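Local coordinates for protein dally-like, isoform A (Drosophila melanogaster, PDB 6XTZ) that is a cell-surface glypican that binds Wnt proteins and shields their palmitoleate lipid, enabling signalling at a distance, and also binds Hedgehog-family ligands, at residues 38-50 against 227-241. The protein carries 5 engineered substitutions. Sequence-based numbering, arbitrary orientation.
Sequences RYCESPSVGTCCT and TGALTKMQHCGACKG
The irregular chain of residues 38-50 runs from the side of helix 224-234 to the short, weakly bonded helical turn 236-239, approaching 227-241 most closely where the CA atoms of Cys48 and Cys239 lie 4.7 Å apart. Here Cys48 N donates a nearly straight hydrogen bond (169°) to Cys239 O, lying in the carbonyl plane. Two disulfides fix the pairing: Cys40 SG is bonded to Cys236 SG, and Cys49 SG to Cys239 SG, each with a left-handed twist. The bridges pack together, with Cys40 SG 3.7 Å from Cys239 SG. Beside them, Thr47 OG1, anti to its own N (chi1 172°), accepts from Cys49 N in an ST turn. At the exposed edge, extended Glu41 and Lys240 chains cross to form a salt bridge, OE1 of Glu41 meeting NZ of Lys240 at 2.7 Å; NZ also bonds to His487 O. At the other end, the Tyr39 ring lies obliquely against the helix, its CD1 3.5 Å from Gly228 CA, while Tyr39 CB is 3.1 Å from Thr231 OG1, whose hydroxyl is turned back to Gly228 O. Cys48 is additionally disulfide-bonded to Cys10. This cysteine-rich cluster of the glypican core, remote from the palmitoleoyl-serine pocket, thus ties the loop between helices 14-19 and 51-110 to helices 224-234 and 236-239, with Phe17 touching Cys49 and Ala238.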
ATOM      1  N   ARG A  38      35.481  12.763 -17.397  1.00 45.97           N
ATOM      2  CA  ARG A  38      34.184  13.421 -17.283  1.00 46.73           C
ATOM      3  C   ARG A  38      33.684  13.516 -15.851  1.00 56.49           C
ATOM      4  O   ARG A  38      33.033  14.505 -15.495  1.00 58.48           O
ATOM      5  CB  ARG A  38      33.141  12.679 -18.125  1.00 46.95           C
ATOM      6  CG  ARG A  38      33.392  12.729 -19.619  1.00 56.50           C
ATOM      7  CD  ARG A  38      32.283  12.024 -20.383  1.00 55.28           C
ATOM      8  NE  ARG A  38      32.342  10.573 -20.235  1.00 54.32           N
ATOM      9  CZ  ARG A  38      31.512   9.729 -20.838  1.00 53.17           C
ATOM     10  NH1 ARG A  38      30.556  10.193 -21.630  1.00 51.18           N
ATOM     11  NH2 ARG A  38      31.639   8.422 -20.653  1.00 54.74           N
ATOM     12  N   TYR A  39      33.963  12.512 -15.026  1.00 58.02           N
ATOM     13  CA  TYR A  39      33.402  12.442 -13.683  1.00 48.96           C
ATOM     14  C   TYR A  39      34.464  12.520 -12.600  1.00 50.62           C
ATOM     15  O   TYR A  39      34.292  13.264 -11.626  1.00 50.00           O
ATOM     16  CB  TYR A  39      32.584  11.153 -13.524  1.00 49.01           C
ATOM     17  CG  TYR A  39      31.680  10.867 -14.700  1.00 47.68           C
ATOM     18  CD1 TYR A  39      30.704  11.777 -15.089  1.00 49.04           C
ATOM     19  CD2 TYR A  39      31.794   9.684 -15.418  1.00 42.82           C
ATOM     20  CE1 TYR A  39      29.875  11.521 -16.163  1.00 46.02           C
ATOM     21  CE2 TYR A  39      30.968   9.419 -16.494  1.00 41.95           C
ATOM     22  CZ  TYR A  39      30.012  10.341 -16.861  1.00 47.20           C
ATOM     23  OH  TYR A  39      29.187  10.082 -17.930  1.00 54.34           O
ATOM     24  N   CYS A  40      35.555  11.773 -12.732  1.00 50.97           N
ATOM     25  CA  CYS A  40      36.638  11.888 -11.770  1.00 46.84           C
ATOM     26  C   CYS A  40      37.393  13.196 -11.980  1.00 48.81           C
ATOM     27  O   CYS A  40      37.275  13.858 -13.014  1.00 52.91           O
ATOM     28  CB  CYS A  40      37.604  10.709 -11.887  1.00 44.49           C
ATOM     29  SG  CYS A  40      36.828   9.081 -11.836  1.00 54.81           S
ATOM     30  N   GLU A  41      38.181  13.565 -10.975  1.00 51.83           N
ATOM     31  CA  GLU A  41      39.057  14.719 -11.097  1.00 59.45           C
ATOM     32  C   GLU A  41      40.277  14.360 -11.936  1.00 59.80           C
ATOM     33  O   GLU A  41      40.839  13.269 -11.807  1.00 60.48           O
ATOM     34  CB  GLU A  41      39.497  15.213  -9.717  1.00 65.36           C
ATOM     35  CG  GLU A  41      40.333  16.484  -9.760  1.00 74.55           C
ATOM     36  CD  GLU A  41      40.772  16.948  -8.383  1.00 79.69           C
ATOM     37  OE1 GLU A  41      40.607  16.178  -7.414  1.00 79.73           O
ATOM     38  OE2 GLU A  41      41.281  18.084  -8.271  1.00 80.51           O
ATOM     39  N   SER A  42      40.677  15.286 -12.808  1.00 54.27           N
ATOM     40  CA  SER A  42      41.874  15.152 -13.635  1.00 56.06           C
ATOM     41  C   SER A  42      42.821  16.288 -13.269  1.00 61.06           C
ATOM     42  O   SER A  42      42.874  17.313 -13.963  1.00 62.12           O
ATOM     43  CB  SER A  42      41.536  15.177 -15.123  1.00 55.62           C
ATOM     44  OG  SER A  42      40.996  13.940 -15.542  1.00 62.15           O
ATOM     45  N   PRO A  43      43.570  16.150 -12.183  1.00 61.53           N
ATOM     46  CA  PRO A  43      44.462  17.222 -11.744  1.00 61.83           C
ATOM     47  C   PRO A  43      45.738  17.239 -12.578  1.00 67.93           C
ATOM     48  O   PRO A  43      45.944  16.417 -13.471  1.00 69.92           O
ATOM     49  CB  PRO A  43      44.744  16.860 -10.286  1.00 61.77           C
ATOM     50  CG  PRO A  43      44.662  15.377 -10.264  1.00 62.47           C
ATOM     51  CD  PRO A  43      43.599  14.997 -11.266  1.00 64.61           C
ATOM     52  N   SER A  44      46.603  18.207 -12.268  1.00 69.51           N
ATOM     53  CA  SER A  44      47.881  18.306 -12.961  1.00 69.93           C
ATOM     54  C   SER A  44      48.795  17.133 -12.630  1.00 67.90           C
ATOM     55  O   SER A  44      49.602  16.721 -13.472  1.00 67.56           O
ATOM     56  CB  SER A  44      48.562  19.629 -12.612  1.00 76.08           C
ATOM     57  OG  SER A  44      48.524  19.864 -11.215  1.00 78.64           O
ATOM     58  N   VAL A  45      48.677  16.577 -11.421  1.00 66.86           N
ATOM     59  CA  VAL A  45      49.544  15.477 -11.016  1.00 69.67           C
ATOM     60  C   VAL A  45      49.235  14.195 -11.779  1.00 69.17           C
ATOM     61  O   VAL A  45      50.037  13.255 -11.752  1.00 68.85           O
ATOM     62  CB  VAL A  45      49.438  15.239  -9.499  1.00 71.62           C
ATOM     63  CG1 VAL A  45      49.810  16.501  -8.738  1.00 76.32           C
ATOM     64  CG2 VAL A  45      48.038  14.780  -9.128  1.00 63.97           C
ATOM     65  N   GLY A  46      48.098  14.128 -12.457  1.00 66.95           N
ATOM     66  CA  GLY A  46      47.742  12.984 -13.271  1.00 61.63           C
ATOM     67  C   GLY A  46      46.664  12.135 -12.617  1.00 55.95           C
ATOM     68  O   GLY A  46      46.197  12.403 -11.509  1.00 54.15           O
ATOM     69  N   THR A  47      46.278  11.088 -13.343  1.00 54.76           N
ATOM     70  CA  THR A  47      45.256  10.154 -12.896  1.00 57.20           C
ATOM     71  C   THR A  47      45.617   8.752 -13.364  1.00 57.02           C
ATOM     72  O   THR A  47      46.307   8.579 -14.372  1.00 51.94           O
ATOM     73  CB  THR A  47      43.868  10.537 -13.425  1.00 60.60           C
ATOM     74  OG1 THR A  47      42.935   9.491 -13.123  1.00 64.15           O
ATOM     75  CG2 THR A  47      43.912  10.753 -14.931  1.00 59.24           C
ATOM     76  N   CYS A  48      45.143   7.754 -12.623  1.00 55.08           N
ATOM     77  CA  CYS A  48      45.386   6.358 -12.965  1.00 54.00           C
ATOM     78  C   CYS A  48      44.302   5.772 -13.859  1.00 55.25           C
ATOM     79  O   CYS A  48      44.347   4.576 -14.159  1.00 60.72           O
ATOM     80  CB  CYS A  48      45.509   5.511 -11.694  1.00 52.18           C
ATOM     81  SG  CYS A  48      46.899   5.947 -10.636  1.00 59.88           S
ATOM     82  N   CYS A  49      43.340   6.580 -14.292  1.00 48.50           N
ATOM     83  CA  CYS A  49      42.227   6.115 -15.104  1.00 47.67           C
ATOM     84  C   CYS A  49      42.242   6.803 -16.460  1.00 54.57           C
ATOM     85  O   CYS A  49      42.595   7.982 -16.567  1.00 59.17           O
ATOM     86  CB  CYS A  49      40.890   6.381 -14.406  1.00 50.80           C
ATOM     87  SG  CYS A  49      40.627   5.374 -12.939  1.00 55.08           S
ATOM     88  N   THR A  50      41.860   6.059 -17.489  1.00 54.95           N
ATOM     89  CA  THR A  50      41.665   6.605 -18.821  1.00 52.82           C
ATOM     90  C   THR A  50      40.186   6.904 -19.041  1.00 48.44           C
ATOM     91  O   THR A  50      39.331   6.592 -18.210  1.00 52.62           O
ATOM     92  CB  THR A  50      42.179   5.637 -19.888  1.00 53.55           C
ATOM     93  OG1 THR A  50      41.371   4.454 -19.887  1.00 57.40           O
ATOM     94  CG2 THR A  50      43.625   5.253 -19.605  1.00 58.65           C
ATOM     95  N   THR A 227      24.577   9.498 -12.850  1.00 52.30           N
ATOM     96  CA  THR A 227      25.757   8.752 -13.276  1.00 52.59           C
ATOM     97  C   THR A 227      27.039   9.434 -12.817  1.00 47.93           C
ATOM     98  O   THR A 227      27.960   8.770 -12.330  1.00 46.02           O
ATOM     99  CB  THR A 227      25.755   8.589 -14.796  1.00 51.15           C
ATOM    100  OG1 THR A 227      24.519   7.998 -15.214  1.00 51.69           O
ATOM    101  CG2 THR A 227      26.909   7.700 -15.238  1.00 44.49           C
ATOM    102  N   GLY A 228      27.107  10.761 -12.941  1.00 46.85           N
ATOM    103  CA  GLY A 228      28.316  11.468 -12.549  1.00 44.36           C
ATOM    104  C   GLY A 228      28.624  11.334 -11.070  1.00 46.96           C
ATOM    105  O   GLY A 228      29.744  10.989 -10.683  1.00 50.27           O
ATOM    106  N   ALA A 229      27.631  11.605 -10.220  1.00 46.11           N
ATOM    107  CA  ALA A 229      27.844  11.516  -8.780  1.00 42.96           C
ATOM    108  C   ALA A 229      28.090  10.082  -8.332  1.00 43.02           C
ATOM    109  O   ALA A 229      28.823   9.852  -7.364  1.00 44.64           O
ATOM    110  CB  ALA A 229      26.647  12.104  -8.034  1.00 42.65           C
ATOM    111  N   LEU A 230      27.492   9.110  -9.025  1.00 44.53           N
ATOM    112  CA  LEU A 230      27.637   7.713  -8.630  1.00 46.17           C
ATOM    113  C   LEU A 230      29.059   7.214  -8.863  1.00 46.39           C
ATOM    114  O   LEU A 230      29.609   6.479  -8.035  1.00 48.94           O
ATOM    115  CB  LEU A 230      26.630   6.858  -9.399  1.00 49.04           C
ATOM    116  CG  LEU A 230      26.345   5.441  -8.908  1.00 46.25           C
ATOM    117  CD1 LEU A 230      25.789   5.477  -7.495  1.00 40.77           C
ATOM    118  CD2 LEU A 230      25.369   4.755  -9.850  1.00 44.46           C
ATOM    119  N   THR A 231      29.670   7.606  -9.980  1.00 50.59           N
ATOM    120  CA  THR A 231      31.015   7.136 -10.295  1.00 47.92           C
ATOM    121  C   THR A 231      32.068   7.840  -9.452  1.00 44.81           C
ATOM    122  O   THR A 231      33.050   7.214  -9.035  1.00 43.65           O
ATOM    123  CB  THR A 231      31.301   7.340 -11.778  1.00 52.67           C
ATOM    124  OG1 THR A 231      31.311   8.741 -12.065  1.00 70.89           O
ATOM    125  CG2 THR A 231      30.222   6.689 -12.593  1.00 40.74           C
ATOM    126  N   LYS A 232      31.888   9.140  -9.200  1.00 48.06           N
ATOM    127  CA  LYS A 232      32.795   9.849  -8.305  1.00 48.95           C
ATOM    128  C   LYS A 232      32.791   9.234  -6.914  1.00 47.88           C
ATOM    129  O   LYS A 232      33.825   9.219  -6.234  1.00 46.49           O
ATOM    130  CB  LYS A 232      32.417  11.330  -8.239  1.00 52.05           C
ATOM    131  CG  LYS A 232      33.380  12.191  -7.436  1.00 57.54           C
ATOM    132  CD  LYS A 232      32.906  13.635  -7.379  1.00 63.76           C
ATOM    133  CE  LYS A 232      33.838  14.493  -6.544  1.00 69.01           C
ATOM    134  NZ  LYS A 232      33.366  15.902  -6.452  1.00 73.00           N
ATOM    135  N   MET A 233      31.647   8.699  -6.484  1.00 45.94           N
ATOM    136  CA  MET A 233      31.545   8.104  -5.159  1.00 42.98           C
ATOM    137  C   MET A 233      32.147   6.705  -5.129  1.00 43.38           C
ATOM    138  O   MET A 233      32.909   6.370  -4.217  1.00 44.42           O
ATOM    139  CB  MET A 233      30.079   8.071  -4.714  1.00 43.27           C
ATOM    140  CG  MET A 233      29.838   7.508  -3.321  1.00 39.53           C
ATOM    141  SD  MET A 233      29.571   5.726  -3.293  1.00 50.02           S
ATOM    142  CE  MET A 233      28.173   5.571  -4.405  1.00 45.06           C
ATOM    143  N   GLN A 234      31.828   5.878  -6.124  1.00 49.69           N
ATOM    144  CA  GLN A 234      32.128   4.454  -6.036  1.00 57.29           C
ATOM    145  C   GLN A 234      33.462   4.075  -6.676  1.00 52.61           C
ATOM    146  O   GLN A 234      34.152   3.181  -6.171  1.00 53.39           O
ATOM    147  CB  GLN A 234      30.995   3.645  -6.678  1.00 58.80           C
ATOM    148  CG  GLN A 234      31.189   2.134  -6.620  1.00 63.02           C
ATOM    149  CD  GLN A 234      30.017   1.363  -7.196  1.00 64.71           C
ATOM    150  OE1 GLN A 234      28.959   1.930  -7.471  1.00 64.50           O
ATOM    151  NE2 GLN A 234      30.202   0.061  -7.384  1.00 62.40           N
ATOM    152  N   HIS A 235      33.851   4.728  -7.771  1.00 55.26           N
ATOM    153  CA  HIS A 235      35.006   4.287  -8.545  1.00 50.57           C
ATOM    154  C   HIS A 235      36.167   5.271  -8.584  1.00 54.15           C
ATOM    155  O   HIS A 235      37.315   4.832  -8.695  1.00 56.65           O
ATOM    156  CB  HIS A 235      34.592   3.973  -9.992  1.00 50.71           C
ATOM    157  CG  HIS A 235      33.615   2.845 -10.110  1.00 55.44           C
ATOM    158  ND1 HIS A 235      33.899   1.565  -9.686  1.00 59.25           N
ATOM    159  CD2 HIS A 235      32.357   2.807 -10.608  1.00 59.08           C
ATOM    160  CE1 HIS A 235      32.856   0.787  -9.916  1.00 59.09           C
ATOM    161  NE2 HIS A 235      31.907   1.516 -10.473  1.00 56.15           N
ATOM    162  N   CYS A 236      35.912   6.578  -8.503  1.00 55.51           N
ATOM    163  CA  CYS A 236      36.977   7.554  -8.713  1.00 55.55           C
ATOM    164  C   CYS A 236      38.039   7.534  -7.621  1.00 56.83           C
ATOM    165  O   CYS A 236      39.103   8.134  -7.814  1.00 54.90           O
ATOM    166  CB  CYS A 236      36.389   8.959  -8.832  1.00 52.22           C
ATOM    167  SG  CYS A 236      35.452   9.226 -10.351  1.00 54.32           S
ATOM    168  N   GLY A 237      37.786   6.869  -6.494  1.00 56.39           N
ATOM    169  CA  GLY A 237      38.821   6.741  -5.482  1.00 56.54           C
ATOM    170  C   GLY A 237      40.030   5.978  -5.986  1.00 54.98           C
ATOM    171  O   GLY A 237      41.171   6.346  -5.700  1.00 51.91           O
ATOM    172  N   ALA A 238      39.797   4.911  -6.755  1.00 55.20           N
ATOM    173  CA  ALA A 238      40.907   4.140  -7.301  1.00 50.99           C
ATOM    174  C   ALA A 238      41.671   4.924  -8.359  1.00 55.36           C
ATOM    175  O   ALA A 238      42.860   4.669  -8.580  1.00 51.00           O
ATOM    176  CB  ALA A 238      40.397   2.822  -7.881  1.00 47.50           C
ATOM    177  N   CYS A 239      41.011   5.876  -9.024  1.00 55.37           N
ATOM    178  CA  CYS A 239      41.700   6.692 -10.017  1.00 55.45           C
ATOM    179  C   CYS A 239      42.755   7.598  -9.394  1.00 56.76           C
ATOM    180  O   CYS A 239      43.659   8.051 -10.103  1.00 57.66           O
ATOM    181  CB  CYS A 239      40.691   7.524 -10.809  1.00 56.48           C
ATOM    182  SG  CYS A 239      39.485   6.536 -11.729  1.00 56.10           S
ATOM    183  N   LYS A 240      42.662   7.872  -8.094  1.00 56.07           N
ATOM    184  CA  LYS A 240      43.689   8.612  -7.375  1.00 60.28           C
ATOM    185  C   LYS A 240      44.647   7.702  -6.616  1.00 59.56           C
ATOM    186  O   LYS A 240      45.382   8.182  -5.749  1.00 58.53           O
ATOM    187  CB  LYS A 240      43.052   9.611  -6.408  1.00 60.17           C
ATOM    188  CG  LYS A 240      42.453  10.841  -7.073  1.00 58.61           C
ATOM    189  CD  LYS A 240      42.086  11.890  -6.039  1.00 60.05           C
ATOM    190  CE  LYS A 240      41.652  13.181  -6.702  1.00 62.02           C
ATOM    191  NZ  LYS A 240      41.402  14.267  -5.715  1.00 62.27           N
ATOM    192  N   GLY A 241      44.658   6.408  -6.923  1.00 57.30           N
ATOM    193  CA  GLY A 241      45.525   5.482  -6.229  1.00 57.52           C
ATOM    194  C   GLY A 241      45.030   5.035  -4.874  1.00 64.17           C
ATOM    195  O   GLY A 241      45.751   4.310  -4.178  1.00 70.40           O
TER